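PDB 7ADK: putative immunoglobulin-blocking virulence protein from Mycoplasma mycoides subsp. capri, which probably acts as a virulence factor that captures host immunoglobulins and blocks their action. Local coordinates for residues Y566-Y578 / G622-R636. Sequence-based numbering, arbitrary orientation.
Sequences YERINDGLRMVYY and GLRFDDDLDTSNEPR
The Y578 ring lies between D627 and R636: CB of D627 sits 3.6 Å from the ring centroid over one face, and the R636 guanidinium lies flat on the other, planes 21° apart. A tyrosine suits this slot because it offers two broad faces for packing and a hydroxyl that bonds E634 O (2.7 Å) on a lone pair. R636 bends at chi2 (-44°), which turns its guanidinium back across the ring and lets NE and NH1 together grip Y577 O, NH1 at 2.8 Å. Toward the helix start, N570 ND2 donates to G622 O of the loop (2.8 Å) and to Y566 O at the N-cap, while OD1 accepts from R624 N (2.9 Å); asparagine, both donor and acceptor, ties loop and helix start together. R624, bent at chi3, lays its guanidinium flat over that amide, and nearby L623 CD2 meets I569 CG2 at 3.7 Å. The extended R574 reaches D627 O with NH2 (2.9 Å), and its NH1 forms a salt bridge with D155. Midway, L573 CD2 lies over the F625 ring. Helix 567-579 is the beta-alpha-beta crossover between parallel strands 553-555 and 608-610, L573 touching L554 and L609; the 622-636 loop, before strand 640-643, packs along it.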
ATOM      1  N   TYR A 566     -24.610 -13.626 -27.182  1.00 77.81           N
ATOM      2  CA  TYR A 566     -23.681 -14.154 -26.168  1.00 77.81           C
ATOM      3  C   TYR A 566     -22.729 -15.167 -26.832  1.00 77.81           C
ATOM      4  O   TYR A 566     -21.987 -15.875 -26.164  1.00 77.81           O
ATOM      5  CB  TYR A 566     -24.466 -14.777 -24.994  1.00 77.81           C
ATOM      6  CG  TYR A 566     -25.002 -13.795 -23.969  1.00 77.81           C
ATOM      7  CD1 TYR A 566     -24.151 -13.321 -22.953  1.00 77.81           C
ATOM      8  CD2 TYR A 566     -26.339 -13.363 -24.015  1.00 77.81           C
ATOM      9  CE1 TYR A 566     -24.633 -12.418 -21.988  1.00 77.81           C
ATOM     10  CE2 TYR A 566     -26.821 -12.447 -23.064  1.00 77.81           C
ATOM     11  CZ  TYR A 566     -25.970 -11.971 -22.045  1.00 77.81           C
ATOM     12  OH  TYR A 566     -26.439 -11.071 -21.145  1.00 77.81           O
ATOM     13  N   GLU A 567     -22.685 -15.193 -28.162  1.00 79.45           N
ATOM     14  CA  GLU A 567     -21.935 -16.139 -28.976  1.00 79.45           C
ATOM     15  C   GLU A 567     -20.411 -16.007 -28.822  1.00 79.45           C
ATOM     16  O   GLU A 567     -19.756 -16.983 -28.456  1.00 79.45           O
ATOM     17  CB  GLU A 567     -22.435 -15.958 -30.411  1.00 79.45           C
ATOM     18  CG  GLU A 567     -21.878 -16.918 -31.435  1.00 79.45           C
ATOM     19  CD  GLU A 567     -22.387 -16.691 -32.861  1.00 79.45           C
ATOM     20  OE1 GLU A 567     -23.462 -16.086 -33.072  1.00 79.45           O
ATOM     21  OE2 GLU A 567     -21.710 -17.162 -33.802  1.00 79.45           O
ATOM     22  N   ARG A 568     -19.854 -14.802 -28.999  1.00 75.92           N
ATOM     23  CA  ARG A 568     -18.405 -14.573 -28.914  1.00 75.92           C
ATOM     24  C   ARG A 568     -17.846 -14.856 -27.521  1.00 75.92           C
ATOM     25  O   ARG A 568     -16.726 -15.333 -27.406  1.00 75.92           O
ATOM     26  CB  ARG A 568     -18.065 -13.151 -29.370  1.00 75.92           C
ATOM     27  CG  ARG A 568     -16.721 -13.077 -30.083  1.00 75.92           C
ATOM     28  CD  ARG A 568     -16.262 -11.635 -30.312  1.00 75.92           C
ATOM     29  NE  ARG A 568     -15.219 -11.556 -31.348  1.00 75.92           N
ATOM     30  CZ  ARG A 568     -14.011 -11.030 -31.279  1.00 75.92           C
ATOM     31  NH1 ARG A 568     -13.531 -10.440 -30.239  1.00 75.92           N
ATOM     32  NH2 ARG A 568     -13.232 -11.105 -32.299  1.00 75.92           N
ATOM     33  N   ILE A 569     -18.621 -14.608 -26.463  1.00 73.53           N
ATOM     34  CA  ILE A 569     -18.233 -14.926 -25.091  1.00 73.53           C
ATOM     35  C   ILE A 569     -18.258 -16.437 -24.855  1.00 73.53           C
ATOM     36  O   ILE A 569     -17.283 -16.958 -24.347  1.00 73.53           O
ATOM     37  CB  ILE A 569     -19.071 -14.142 -24.066  1.00 73.53           C
ATOM     38  CG1 ILE A 569     -18.815 -12.631 -24.215  1.00 73.53           C
ATOM     39  CG2 ILE A 569     -18.718 -14.584 -22.652  1.00 73.53           C
ATOM     40  CD1 ILE A 569     -19.756 -11.745 -23.444  1.00 73.53           C
ATOM     41  N   ASN A 570     -19.294 -17.177 -25.239  1.00 70.91           N
ATOM     42  CA  ASN A 570     -19.325 -18.631 -25.070  1.00 70.91           C
ATOM     43  C   ASN A 570     -18.228 -19.381 -25.846  1.00 70.91           C
ATOM     44  O   ASN A 570     -17.747 -20.408 -25.367  1.00 70.91           O
ATOM     45  CB  ASN A 570     -20.712 -19.140 -25.461  1.00 70.91           C
ATOM     46  CG  ASN A 570     -21.700 -18.985 -24.338  1.00 70.91           C
ATOM     47  OD1 ASN A 570     -21.771 -19.791 -23.433  1.00 70.91           O
ATOM     48  ND2 ASN A 570     -22.486 -17.958 -24.356  1.00 70.91           N
ATOM     49  N   ASP A 571     -17.817 -18.875 -27.017  1.00 72.48           N
ATOM     50  CA  ASP A 571     -16.608 -19.320 -27.729  1.00 72.48           C
ATOM     51  C   ASP A 571     -15.356 -19.039 -26.886  1.00 72.48           C
ATOM     52  O   ASP A 571     -14.622 -19.956 -26.527  1.00 72.48           O
ATOM     53  CB  ASP A 571     -16.460 -18.611 -29.091  1.00 72.48           C
ATOM     54  CG  ASP A 571     -17.406 -19.055 -30.214  1.00 72.48           C
ATOM     55  OD1 ASP A 571     -17.843 -20.227 -30.272  1.00 72.48           O
ATOM     56  OD2 ASP A 571     -17.658 -18.229 -31.120  1.00 72.48           O
ATOM     57  N   GLY A 572     -15.122 -17.777 -26.507  1.00 67.32           N
ATOM     58  CA  GLY A 572     -13.948 -17.402 -25.723  1.00 67.32           C
ATOM     59  C   GLY A 572     -13.843 -18.140 -24.389  1.00 67.32           C
ATOM     60  O   GLY A 572     -12.745 -18.479 -23.958  1.00 67.32           O
ATOM     61  N   LEU A 573     -14.970 -18.425 -23.747  1.00 65.08           N
ATOM     62  CA  LEU A 573     -15.069 -19.080 -22.443  1.00 65.08           C
ATOM     63  C   LEU A 573     -14.713 -20.571 -22.532  1.00 65.08           C
ATOM     64  O   LEU A 573     -13.893 -21.068 -21.764  1.00 65.08           O
ATOM     65  CB  LEU A 573     -16.496 -18.827 -21.934  1.00 65.08           C
ATOM     66  CG  LEU A 573     -16.750 -18.977 -20.445  1.00 65.08           C
ATOM     67  CD1 LEU A 573     -16.083 -17.873 -19.677  1.00 65.08           C
ATOM     68  CD2 LEU A 573     -18.232 -18.873 -20.146  1.00 65.08           C
ATOM     69  N   ARG A 574     -15.261 -21.284 -23.518  1.00 68.06           N
ATOM     70  CA  ARG A 574     -14.961 -22.698 -23.774  1.00 68.06           C
ATOM     71  C   ARG A 574     -13.550 -22.908 -24.329  1.00 68.06           C
ATOM     72  O   ARG A 574     -12.990 -23.971 -24.089  1.00 68.06           O
ATOM     73  CB  ARG A 574     -16.058 -23.287 -24.676  1.00 68.06           C
ATOM     74  CG  ARG A 574     -15.967 -24.813 -24.838  1.00 68.06           C
ATOM     75  CD  ARG A 574     -17.175 -25.384 -25.585  1.00 68.06           C
ATOM     76  NE  ARG A 574     -17.207 -26.860 -25.615  1.00 68.06           N
ATOM     77  CZ  ARG A 574     -16.479 -27.666 -26.367  1.00 68.06           C
ATOM     78  NH1 ARG A 574     -15.535 -27.222 -27.122  1.00 68.06           N
ATOM     79  NH2 ARG A 574     -16.701 -28.934 -26.394  1.00 68.06           N
ATOM     80  N   MET A 575     -12.936 -21.914 -24.983  1.00 63.09           N
ATOM     81  CA  MET A 575     -11.533 -21.972 -25.412  1.00 63.09           C
ATOM     82  C   MET A 575     -10.617 -22.349 -24.255  1.00 63.09           C
ATOM     83  O   MET A 575      -9.849 -23.305 -24.317  1.00 63.09           O
ATOM     84  CB  MET A 575     -11.080 -20.630 -26.013  1.00 63.09           C
ATOM     85  CG  MET A 575      -9.830 -20.854 -26.861  1.00 63.09           C
ATOM     86  SD  MET A 575      -8.933 -19.384 -27.379  1.00 63.09           S
ATOM     87  CE  MET A 575      -8.029 -19.053 -25.870  1.00 63.09           C
ATOM     88  N   VAL A 576     -10.765 -21.644 -23.144  1.00 58.34           N
ATOM     89  CA  VAL A 576      -9.992 -21.862 -21.928  1.00 58.34           C
ATOM     90  C   VAL A 576     -10.471 -23.098 -21.174  1.00 58.34           C
ATOM     91  O   VAL A 576      -9.685 -23.963 -20.802  1.00 58.34           O
ATOM     92  CB  VAL A 576     -10.102 -20.614 -21.055  1.00 58.34           C
ATOM     93  CG1 VAL A 576      -9.253 -20.754 -19.820  1.00 58.34           C
ATOM     94  CG2 VAL A 576      -9.674 -19.383 -21.825  1.00 58.34           C
ATOM     95  N   TYR A 577     -11.778 -23.201 -20.956  1.00 58.67           N
ATOM     96  CA  TYR A 577     -12.344 -24.218 -20.088  1.00 58.67           C
ATOM     97  C   TYR A 577     -12.353 -25.619 -20.696  1.00 58.67           C
ATOM     98  O   TYR A 577     -12.415 -26.561 -19.913  1.00 58.67           O
ATOM     99  CB  TYR A 577     -13.727 -23.750 -19.600  1.00 58.67           C
ATOM    100  CG  TYR A 577     -13.760 -22.512 -18.689  1.00 58.67           C
ATOM    101  CD1 TYR A 577     -12.599 -22.047 -18.040  1.00 58.67           C
ATOM    102  CD2 TYR A 577     -14.972 -21.827 -18.458  1.00 58.67           C
ATOM    103  CE1 TYR A 577     -12.640 -20.938 -17.188  1.00 58.67           C
ATOM    104  CE2 TYR A 577     -15.013 -20.702 -17.609  1.00 58.67           C
ATOM    105  CZ  TYR A 577     -13.844 -20.253 -16.969  1.00 58.67           C
ATOM    106  OH  TYR A 577     -13.868 -19.183 -16.134  1.00 58.67           O
ATOM    107  N   TYR A 578     -12.258 -25.812 -22.018  1.00 63.18           N
ATOM    108  CA  TYR A 578     -12.258 -27.152 -22.647  1.00 63.18           C
ATOM    109  C   TYR A 578     -11.496 -27.290 -23.973  1.00 63.18           C
ATOM    110  O   TYR A 578     -10.790 -28.275 -24.133  1.00 63.18           O
ATOM    111  CB  TYR A 578     -13.684 -27.667 -22.866  1.00 63.18           C
ATOM    112  CG  TYR A 578     -14.510 -27.857 -21.609  1.00 63.18           C
ATOM    113  CD1 TYR A 578     -14.267 -28.960 -20.769  1.00 63.18           C
ATOM    114  CD2 TYR A 578     -15.489 -26.914 -21.259  1.00 63.18           C
ATOM    115  CE1 TYR A 578     -14.996 -29.109 -19.576  1.00 63.18           C
ATOM    116  CE2 TYR A 578     -16.213 -27.057 -20.067  1.00 63.18           C
ATOM    117  CZ  TYR A 578     -15.972 -28.157 -19.227  1.00 63.18           C
ATOM    118  OH  TYR A 578     -16.682 -28.267 -18.082  1.00 63.18           O
ATOM    119  N   GLY A 622     -27.183 -16.632 -20.160  1.00 70.71           N
ATOM    120  CA  GLY A 622     -26.677 -16.926 -21.499  1.00 70.71           C
ATOM    121  C   GLY A 622     -25.260 -17.480 -21.551  1.00 70.71           C
ATOM    122  O   GLY A 622     -24.717 -17.634 -22.633  1.00 70.71           O
ATOM    123  N   LEU A 623     -24.632 -17.788 -20.410  1.00 69.22           N
ATOM    124  CA  LEU A 623     -23.263 -18.296 -20.295  1.00 69.22           C
ATOM    125  C   LEU A 623     -23.244 -19.795 -19.944  1.00 69.22           C
ATOM    126  O   LEU A 623     -23.900 -20.229 -18.998  1.00 69.22           O
ATOM    127  CB  LEU A 623     -22.500 -17.468 -19.247  1.00 69.22           C
ATOM    128  CG  LEU A 623     -22.419 -15.952 -19.494  1.00 69.22           C
ATOM    129  CD1 LEU A 623     -21.515 -15.318 -18.443  1.00 69.22           C
ATOM    130  CD2 LEU A 623     -21.851 -15.606 -20.865  1.00 69.22           C
ATOM    131  N   ARG A 624     -22.475 -20.593 -20.690  1.00 71.37           N
ATOM    132  CA  ARG A 624     -22.343 -22.049 -20.536  1.00 71.37           C
ATOM    133  C   ARG A 624     -21.006 -22.429 -19.908  1.00 71.37           C
ATOM    134  O   ARG A 624     -19.967 -21.949 -20.344  1.00 71.37           O
ATOM    135  CB  ARG A 624     -22.535 -22.723 -21.898  1.00 71.37           C
ATOM    136  CG  ARG A 624     -23.940 -22.473 -22.463  1.00 71.37           C
ATOM    137  CD  ARG A 624     -24.195 -23.232 -23.763  1.00 71.37           C
ATOM    138  NE  ARG A 624     -23.431 -22.682 -24.896  1.00 71.37           N
ATOM    139  CZ  ARG A 624     -23.825 -21.745 -25.733  1.00 71.37           C
ATOM    140  NH1 ARG A 624     -23.116 -21.435 -26.764  1.00 71.37           N
ATOM    141  NH2 ARG A 624     -24.941 -21.109 -25.591  1.00 71.37           N
ATOM    142  N   PHE A 625     -21.015 -23.292 -18.891  1.00 70.46           N
ATOM    143  CA  PHE A 625     -19.814 -23.707 -18.145  1.00 70.46           C
ATOM    144  C   PHE A 625     -19.524 -25.208 -18.265  1.00 70.46           C
ATOM    145  O   PHE A 625     -18.717 -25.731 -17.503  1.00 70.46           O
ATOM    146  CB  PHE A 625     -19.873 -23.225 -16.681  1.00 70.46           C
ATOM    147  CG  PHE A 625     -19.867 -21.714 -16.489  1.00 70.46           C
ATOM    148  CD1 PHE A 625     -21.065 -21.000 -16.620  1.00 70.46           C
ATOM    149  CD2 PHE A 625     -18.679 -21.018 -16.211  1.00 70.46           C
ATOM    150  CE1 PHE A 625     -21.094 -19.606 -16.457  1.00 70.46           C
ATOM    151  CE2 PHE A 625     -18.701 -19.618 -16.082  1.00 70.46           C
ATOM    152  CZ  PHE A 625     -19.905 -18.911 -16.200  1.00 70.46           C
ATOM    153  N   ASP A 626     -20.127 -25.907 -19.230  1.00 79.56           N
ATOM    154  CA  ASP A 626     -19.789 -27.294 -19.585  1.00 79.56           C
ATOM    155  C   ASP A 626     -19.670 -27.525 -21.111  1.00 79.56           C
ATOM    156  O   ASP A 626     -20.070 -26.695 -21.925  1.00 79.56           O
ATOM    157  CB  ASP A 626     -20.700 -28.296 -18.867  1.00 79.56           C
ATOM    158  CG  ASP A 626     -22.204 -28.180 -19.115  1.00 79.56           C
ATOM    159  OD1 ASP A 626     -22.652 -27.291 -19.855  1.00 79.56           O
ATOM    160  OD2 ASP A 626     -22.956 -28.990 -18.541  1.00 79.56           O
ATOM    161  N   ASP A 627     -19.052 -28.636 -21.512  1.00 76.48           N
ATOM    162  CA  ASP A 627     -18.481 -28.892 -22.843  1.00 76.48           C
ATOM    163  C   ASP A 627     -19.461 -29.288 -23.966  1.00 76.48           C
ATOM    164  O   ASP A 627     -19.030 -29.890 -24.945  1.00 76.48           O
ATOM    165  CB  ASP A 627     -17.271 -29.863 -22.768  1.00 76.48           C
ATOM    166  CG  ASP A 627     -17.401 -31.173 -21.967  1.00 76.48           C
ATOM    167  OD1 ASP A 627     -18.281 -31.290 -21.086  1.00 76.48           O
ATOM    168  OD2 ASP A 627     -16.558 -32.073 -22.182  1.00 76.48           O
ATOM    169  N   ASP A 628     -20.753 -28.966 -23.877  1.00 85.83           N
ATOM    170  CA  ASP A 628     -21.879 -29.592 -24.607  1.00 85.83           C
ATOM    171  C   ASP A 628     -22.130 -31.065 -24.246  1.00 85.83           C
ATOM    172  O   ASP A 628     -23.274 -31.468 -24.024  1.00 85.83           O
ATOM    173  CB  ASP A 628     -21.795 -29.443 -26.139  1.00 85.83           C
ATOM    174  CG  ASP A 628     -21.803 -28.019 -26.684  1.00 85.83           C
ATOM    175  OD1 ASP A 628     -22.294 -27.106 -26.000  1.00 85.83           O
ATOM    176  OD2 ASP A 628     -21.393 -27.827 -27.845  1.00 85.83           O
ATOM    177  N   LEU A 629     -21.070 -31.862 -24.146  1.00 88.15           N
ATOM    178  CA  LEU A 629     -21.046 -33.173 -23.496  1.00 88.15           C
ATOM    179  C   LEU A 629     -21.288 -33.011 -21.975  1.00 88.15           C
ATOM    180  O   LEU A 629     -21.347 -31.896 -21.451  1.00 88.15           O
ATOM    181  CB  LEU A 629     -19.687 -33.848 -23.780  1.00 88.15           C
ATOM    182  CG  LEU A 629     -19.346 -34.183 -25.245  1.00 88.15           C
ATOM    183  CD1 LEU A 629     -19.056 -32.980 -26.136  1.00 88.15           C
ATOM    184  CD2 LEU A 629     -18.098 -35.048 -25.265  1.00 88.15           C
ATOM    185  N   ASP A 630     -21.429 -34.113 -21.239  1.00 95.03           N
ATOM    186  CA  ASP A 630     -21.639 -34.092 -19.783  1.00 95.03           C
ATOM    187  C   ASP A 630     -21.083 -35.312 -19.047  1.00 95.03           C
ATOM    188  O   ASP A 630     -20.404 -35.144 -18.039  1.00 95.03           O
ATOM    189  CB  ASP A 630     -23.122 -33.865 -19.430  1.00 95.03           C
ATOM    190  CG  ASP A 630     -24.146 -34.664 -20.242  1.00 95.03           C
ATOM    191  OD1 ASP A 630     -23.791 -35.670 -20.898  1.00 95.03           O
ATOM    192  OD2 ASP A 630     -25.338 -34.286 -20.197  1.00 95.03           O
ATOM    193  N   THR A 631     -21.334 -36.531 -19.514  1.00 93.25           N
ATOM    194  CA  THR A 631     -20.927 -37.759 -18.804  1.00 93.25           C
ATOM    195  C   THR A 631     -19.409 -37.927 -18.660  1.00 93.25           C
ATOM    196  O   THR A 631     -18.958 -38.626 -17.756  1.00 93.25           O
ATOM    197  CB  THR A 631     -21.538 -39.004 -19.468  1.00 93.25           C
ATOM    198  OG1 THR A 631     -21.284 -39.043 -20.856  1.00 93.25           O
ATOM    199  CG2 THR A 631     -23.040 -39.060 -19.280  1.00 93.25           C
ATOM    200  N   SER A 632     -18.593 -37.278 -19.493  1.00 89.35           N
ATOM    201  CA  SER A 632     -17.133 -37.432 -19.490  1.00 89.35           C
ATOM    202  C   SER A 632     -16.349 -36.373 -18.695  1.00 89.35           C
ATOM    203  O   SER A 632     -15.149 -36.545 -18.526  1.00 89.35           O
ATOM    204  CB  SER A 632     -16.642 -37.505 -20.937  1.00 89.35           C
ATOM    205  OG  SER A 632     -17.059 -36.388 -21.698  1.00 89.35           O
ATOM    206  N   ASN A 633     -16.953 -35.281 -18.209  1.00 79.91           N
ATOM    207  CA  ASN A 633     -16.222 -34.139 -17.632  1.00 79.91           C
ATOM    208  C   ASN A 633     -16.985 -33.435 -16.494  1.00 79.91           C
ATOM    209  O   ASN A 633     -18.208 -33.354 -16.501  1.00 79.91           O
ATOM    210  CB  ASN A 633     -15.868 -33.141 -18.760  1.00 79.91           C
ATOM    211  CG  ASN A 633     -14.556 -33.426 -19.469  1.00 79.91           C
ATOM    212  OD1 ASN A 633     -13.546 -33.721 -18.848  1.00 79.91           O
ATOM    213  ND2 ASN A 633     -14.496 -33.295 -20.762  1.00 79.91           N
ATOM    214  N   GLU A 634     -16.258 -32.853 -15.535  1.00 71.25           N
ATOM    215  CA  GLU A 634     -16.782 -31.885 -14.559  1.00 71.25           C
ATOM    216  C   GLU A 634     -17.259 -30.587 -15.248  1.00 71.25           C
ATOM    217  O   GLU A 634     -16.555 -30.099 -16.138  1.00 71.25           O
ATOM    218  CB  GLU A 634     -15.690 -31.579 -13.509  1.00 71.25           C
ATOM    219  CG  GLU A 634     -15.985 -30.373 -12.607  1.00 71.25           C
ATOM    220  CD  GLU A 634     -14.933 -30.080 -11.538  1.00 71.25           C
ATOM    221  OE1 GLU A 634     -14.514 -31.003 -10.815  1.00 71.25           O
ATOM    222  OE2 GLU A 634     -14.559 -28.907 -11.368  1.00 71.25           O
ATOM    223  N   PRO A 635     -18.382 -29.973 -14.818  1.00 66.13           N
ATOM    224  CA  PRO A 635     -18.748 -28.591 -15.150  1.00 66.13           C
ATOM    225  C   PRO A 635     -17.965 -27.559 -14.316  1.00 66.13           C
ATOM    226  O   PRO A 635     -17.842 -27.683 -13.101  1.00 66.13           O
ATOM    227  CB  PRO A 635     -20.247 -28.511 -14.856  1.00 66.13           C
ATOM    228  CG  PRO A 635     -20.439 -29.482 -13.700  1.00 66.13           C
ATOM    229  CD  PRO A 635     -19.418 -30.578 -13.987  1.00 66.13           C
ATOM    230  N   ARG A 636     -17.461 -26.493 -14.934  1.00 63.44           N
ATOM    231  CA  ARG A 636     -16.698 -25.439 -14.240  1.00 63.44           C
ATOM    232  C   ARG A 636     -17.552 -24.665 -13.231  1.00 63.44           C
ATOM    233  O   ARG A 636     -18.735 -24.457 -13.464  1.00 63.44           O
ATOM    234  CB  ARG A 636     -16.055 -24.475 -15.252  1.00 63.44           C
ATOM    235  CG  ARG A 636     -15.244 -25.116 -16.382  1.00 63.44           C
ATOM    236  CD  ARG A 636     -14.335 -26.229 -15.888  1.00 63.44           C
ATOM    237  NE  ARG A 636     -13.443 -26.760 -16.921  1.00 63.44           N
ATOM    238  CZ  ARG A 636     -12.477 -27.628 -16.707  1.00 63.44           C
ATOM    239  NH1 ARG A 636     -11.728 -28.011 -17.676  1.00 63.44           N
ATOM    240  NH2 ARG A 636     -12.236 -28.156 -15.550  1.00 63.44           N
TER